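Local coordinates for fimbrin (Schizosaccharomyces pombe, PDB 1RT8), which binds and crosslinks actin filaments, and acts in the development and maintenance of cell polarity, cytokinesis, mating and spore formation, at residues I9-I21 with Y237-L250. Residues are numbered along the deposited sequence; the frame is centred on the assembly and turned at random.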
# COMPACT_ATOMS: atom_id res chain seq x y z
N ILE A 9 -3.04 -0.86 -24.63
CA ILE A 9 -3.47 -1.74 -23.51
C ILE A 9 -3.39 -3.22 -23.89
O ILE A 9 -3.77 -3.60 -24.99
CB ILE A 9 -4.92 -1.41 -23.06
CG1 ILE A 9 -4.88 -0.62 -21.75
CG2 ILE A 9 -5.75 -2.69 -22.90
CD1 ILE A 9 -6.23 -0.25 -21.19
N ASN A 10 -2.90 -4.03 -22.96
CA ASN A 10 -2.75 -5.47 -23.17
C ASN A 10 -4.08 -6.22 -23.10
O ASN A 10 -4.76 -6.20 -22.07
CB ASN A 10 -1.78 -6.04 -22.14
CG ASN A 10 -1.58 -7.53 -22.29
OD1 ASN A 10 -2.52 -8.31 -22.11
ND2 ASN A 10 -0.36 -7.93 -22.62
N GLU A 11 -4.43 -6.89 -24.19
CA GLU A 11 -5.67 -7.65 -24.29
C GLU A 11 -5.92 -8.64 -23.15
O GLU A 11 -6.99 -8.64 -22.54
CB GLU A 11 -5.72 -8.43 -25.61
CG GLU A 11 -5.67 -7.58 -26.89
CD GLU A 11 -4.39 -6.76 -27.01
OE1 GLU A 11 -3.31 -7.28 -26.63
OE2 GLU A 11 -4.46 -5.59 -27.47
N GLU A 12 -4.93 -9.48 -22.86
CA GLU A 12 -5.08 -10.48 -21.82
C GLU A 12 -5.20 -9.89 -20.42
O GLU A 12 -6.05 -10.31 -19.63
CB GLU A 12 -3.92 -11.47 -21.85
CG GLU A 12 -3.76 -12.19 -23.18
CD GLU A 12 -3.55 -13.68 -23.00
OE1 GLU A 12 -4.51 -14.37 -22.60
OE2 GLU A 12 -2.42 -14.15 -23.27
N GLU A 13 -4.34 -8.92 -20.12
CA GLU A 13 -4.39 -8.28 -18.81
C GLU A 13 -5.80 -7.76 -18.56
O GLU A 13 -6.38 -8.02 -17.51
CB GLU A 13 -3.38 -7.13 -18.75
CG GLU A 13 -1.95 -7.59 -18.49
CD GLU A 13 -0.95 -6.47 -18.64
OE1 GLU A 13 -1.22 -5.35 -18.17
OE2 GLU A 13 0.13 -6.71 -19.22
N ARG A 14 -6.35 -7.05 -19.53
CA ARG A 14 -7.70 -6.51 -19.40
C ARG A 14 -8.71 -7.63 -19.18
O ARG A 14 -9.53 -7.56 -18.27
CB ARG A 14 -8.07 -5.71 -20.64
CG ARG A 14 -9.50 -5.17 -20.62
CD ARG A 14 -9.73 -4.19 -21.76
NE ARG A 14 -9.33 -4.76 -23.04
CZ ARG A 14 -9.92 -5.81 -23.62
NH1 ARG A 14 -10.95 -6.40 -23.03
NH2 ARG A 14 -9.48 -6.26 -24.78
N ARG A 15 -8.65 -8.65 -20.03
CA ARG A 15 -9.58 -9.77 -19.92
C ARG A 15 -9.49 -10.46 -18.56
O ARG A 15 -10.49 -10.57 -17.84
CB ARG A 15 -9.32 -10.80 -21.02
CG ARG A 15 -10.29 -11.99 -20.97
CD ARG A 15 -9.95 -13.09 -21.97
NE ARG A 15 -10.11 -12.68 -23.36
CZ ARG A 15 -9.20 -12.00 -24.05
NH1 ARG A 15 -8.05 -11.65 -23.48
NH2 ARG A 15 -9.42 -11.68 -25.32
N GLU A 16 -8.29 -10.92 -18.22
CA GLU A 16 -8.08 -11.62 -16.96
C GLU A 16 -8.40 -10.76 -15.74
O GLU A 16 -9.04 -11.24 -14.80
CB GLU A 16 -6.64 -12.14 -16.88
CG GLU A 16 -6.25 -13.09 -18.01
CD GLU A 16 -7.29 -14.19 -18.26
OE1 GLU A 16 -7.80 -14.77 -17.28
OE2 GLU A 16 -7.59 -14.48 -19.43
N PHE A 17 -7.98 -9.50 -15.73
CA PHE A 17 -8.26 -8.63 -14.59
C PHE A 17 -9.77 -8.49 -14.39
O PHE A 17 -10.27 -8.57 -13.27
CB PHE A 17 -7.64 -7.24 -14.79
CG PHE A 17 -6.13 -7.23 -14.71
CD1 PHE A 17 -5.41 -6.12 -15.13
CD2 PHE A 17 -5.44 -8.33 -14.23
CE1 PHE A 17 -4.02 -6.10 -15.07
CE2 PHE A 17 -4.04 -8.32 -14.16
CZ PHE A 17 -3.34 -7.21 -14.58
N ILE A 18 -10.50 -8.29 -15.49
CA ILE A 18 -11.94 -8.16 -15.39
C ILE A 18 -12.56 -9.46 -14.88
O ILE A 18 -13.50 -9.43 -14.10
CB ILE A 18 -12.57 -7.81 -16.75
CG1 ILE A 18 -12.09 -6.43 -17.20
CG2 ILE A 18 -14.08 -7.86 -16.65
CD1 ILE A 18 -12.46 -6.07 -18.63
N LYS A 19 -12.02 -10.59 -15.32
CA LYS A 19 -12.53 -11.88 -14.87
C LYS A 19 -12.33 -12.01 -13.37
O LYS A 19 -13.22 -12.44 -12.64
CB LYS A 19 -11.83 -13.02 -15.60
CG LYS A 19 -12.14 -13.08 -17.10
CD LYS A 19 -11.51 -14.30 -17.76
CE LYS A 19 -12.06 -15.60 -17.19
NZ LYS A 19 -11.58 -16.79 -17.97
N HIS A 20 -11.15 -11.62 -12.90
CA HIS A 20 -10.86 -11.69 -11.47
C HIS A 20 -11.84 -10.79 -10.72
O HIS A 20 -12.35 -11.16 -9.66
CB HIS A 20 -9.42 -11.25 -11.18
CG HIS A 20 -9.15 -11.00 -9.72
ND1 HIS A 20 -9.26 -9.75 -9.15
CD2 HIS A 20 -8.83 -11.85 -8.72
CE1 HIS A 20 -9.01 -9.84 -7.86
NE2 HIS A 20 -8.75 -11.11 -7.57
N ILE A 21 -12.12 -9.62 -11.27
CA ILE A 21 -13.04 -8.69 -10.63
C ILE A 21 -14.46 -9.26 -10.62
O ILE A 21 -15.22 -9.03 -9.68
CB ILE A 21 -13.02 -7.32 -11.34
CG1 ILE A 21 -11.62 -6.70 -11.21
CG2 ILE A 21 -14.07 -6.40 -10.72
CD1 ILE A 21 -11.44 -5.42 -11.99
N TYR A 237 -5.57 -16.71 -13.65
CA TYR A 237 -4.85 -15.60 -14.28
C TYR A 237 -4.06 -15.88 -15.56
O TYR A 237 -4.16 -15.12 -16.53
CB TYR A 237 -3.88 -14.95 -13.29
CG TYR A 237 -4.50 -14.43 -12.02
CD1 TYR A 237 -4.59 -15.23 -10.89
CD2 TYR A 237 -4.98 -13.12 -11.94
CE1 TYR A 237 -5.14 -14.74 -9.70
CE2 TYR A 237 -5.54 -12.62 -10.76
CZ TYR A 237 -5.61 -13.44 -9.65
OH TYR A 237 -6.16 -12.95 -8.48
N LEU A 238 -3.28 -16.95 -15.55
CA LEU A 238 -2.41 -17.29 -16.68
C LEU A 238 -3.01 -18.11 -17.82
O LEU A 238 -3.73 -19.08 -17.59
CB LEU A 238 -1.17 -18.02 -16.14
CG LEU A 238 0.06 -18.16 -17.03
CD1 LEU A 238 0.59 -16.78 -17.41
CD2 LEU A 238 1.13 -18.95 -16.28
N THR A 239 -2.69 -17.72 -19.04
CA THR A 239 -3.15 -18.43 -20.23
C THR A 239 -1.91 -18.94 -20.97
O THR A 239 -0.80 -18.43 -20.77
CB THR A 239 -3.92 -17.51 -21.18
OG1 THR A 239 -3.06 -16.46 -21.64
CG2 THR A 239 -5.14 -16.92 -20.48
N PRO A 240 -2.08 -19.94 -21.85
CA PRO A 240 -0.95 -20.48 -22.60
C PRO A 240 -0.16 -19.38 -23.31
O PRO A 240 1.07 -19.36 -23.27
CB PRO A 240 -1.60 -21.44 -23.57
CG PRO A 240 -2.79 -21.94 -22.79
CD PRO A 240 -3.33 -20.65 -22.20
N THR A 241 -0.88 -18.48 -23.96
CA THR A 241 -0.27 -17.38 -24.70
C THR A 241 0.39 -16.35 -23.77
O THR A 241 1.45 -15.81 -24.09
CB THR A 241 -1.30 -16.66 -25.60
OG1 THR A 241 -2.51 -16.43 -24.86
CG2 THR A 241 -1.62 -17.51 -26.83
N ALA A 242 -0.23 -16.09 -22.62
CA ALA A 242 0.34 -15.13 -21.67
C ALA A 242 1.60 -15.72 -21.05
O ALA A 242 2.53 -15.00 -20.68
CB ALA A 242 -0.68 -14.79 -20.58
N MET A 243 1.63 -17.04 -20.93
CA MET A 243 2.79 -17.72 -20.37
C MET A 243 3.99 -17.60 -21.30
O MET A 243 5.06 -17.16 -20.89
CB MET A 243 2.51 -19.21 -20.15
CG MET A 243 3.71 -19.94 -19.56
SD MET A 243 3.52 -21.72 -19.43
CE MET A 243 2.27 -21.82 -18.21
N VAL A 244 3.78 -18.01 -22.54
CA VAL A 244 4.83 -17.97 -23.56
C VAL A 244 5.27 -16.54 -23.84
O VAL A 244 6.42 -16.29 -24.20
CB VAL A 244 4.34 -18.62 -24.87
CG1 VAL A 244 5.38 -18.44 -25.96
CG2 VAL A 244 4.09 -20.10 -24.64
N ALA A 245 4.35 -15.60 -23.67
CA ALA A 245 4.65 -14.19 -23.90
C ALA A 245 5.43 -13.61 -22.72
O ALA A 245 5.94 -12.50 -22.79
CB ALA A 245 3.37 -13.40 -24.12
N GLY A 246 5.50 -14.37 -21.62
CA GLY A 246 6.21 -13.90 -20.44
C GLY A 246 5.60 -12.70 -19.75
O GLY A 246 6.31 -11.83 -19.24
N ASN A 247 4.27 -12.63 -19.72
CA ASN A 247 3.61 -11.51 -19.06
C ASN A 247 3.94 -11.52 -17.57
O ASN A 247 3.54 -12.42 -16.83
CB ASN A 247 2.10 -11.59 -19.28
CG ASN A 247 1.40 -10.31 -18.89
OD1 ASN A 247 1.32 -9.97 -17.71
ND2 ASN A 247 0.90 -9.59 -19.88
N PRO A 248 4.69 -10.50 -17.11
CA PRO A 248 5.11 -10.36 -15.71
C PRO A 248 3.97 -10.40 -14.70
O PRO A 248 4.07 -11.05 -13.66
CB PRO A 248 5.81 -9.00 -15.70
CG PRO A 248 6.25 -8.80 -17.11
CD PRO A 248 5.10 -9.32 -17.90
N LYS A 249 2.88 -9.70 -15.02
CA LYS A 249 1.73 -9.62 -14.14
C LYS A 249 0.93 -10.91 -14.03
O LYS A 249 0.73 -11.43 -12.93
CB LYS A 249 0.80 -8.50 -14.61
CG LYS A 249 1.51 -7.16 -14.86
CD LYS A 249 0.53 -6.12 -15.36
CE LYS A 249 1.23 -4.80 -15.63
NZ LYS A 249 0.27 -3.84 -16.23
N LEU A 250 0.47 -11.43 -15.16
CA LEU A 250 -0.32 -12.66 -15.14
C LEU A 250 0.48 -13.83 -14.57
O LEU A 250 -0.08 -14.66 -13.87
CB LEU A 250 -0.83 -12.98 -16.54
CG LEU A 250 -1.70 -11.87 -17.14
CD1 LEU A 250 -2.10 -12.22 -18.57
CD2 LEU A 250 -2.94 -11.67 -16.28
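Glu-12, in the first turn of helix 11-25, reaches across to Thr-239 and Thr-241 at the start of helix 240-244. Glu-12 CB lies 3.8 Å from Leu-250 CD1; the chain then bends at chi2 (-134°) and brings the carboxylate to the two threonines. Glu-12 OE1 accepts from Thr-239 OG1 at 2.7 Å, on the syn side, while Glu-12 OE2 takes Thr-241 OG1 at 2.8 Å from above the carboxylate plane and touches Ala-242 CB at 3.3 Å. Thr-239 OG1 also N-caps that helix by accepting from Ala-242 N, which makes Glu-12 a second-shell partner of the cap. Both segments belong to the first actin-binding region, where this contact joins its tandem calponin-homology domains, CH1 through its N-terminal helix and CH2 through helix 240-244 and the start of helix 248-261. The next residue, Glu-13, forms a salt bridge from OE1 to Lys-249 NZ at 2.9 Å, and Glu-13 OE2 uses the anti lone pair for Asn-247 ND2, at 3.1 Å. An alanine in place of Glu-13 would probably leave the Lys-249 ammonium without its countercharge here and Asn-247 ND2 without this acceptor. Leu-250 sits as a knob among Glu-12, Glu-13, Glu-16 and Phe-17. Lys-249 CD meets the edge of that phenyl ring.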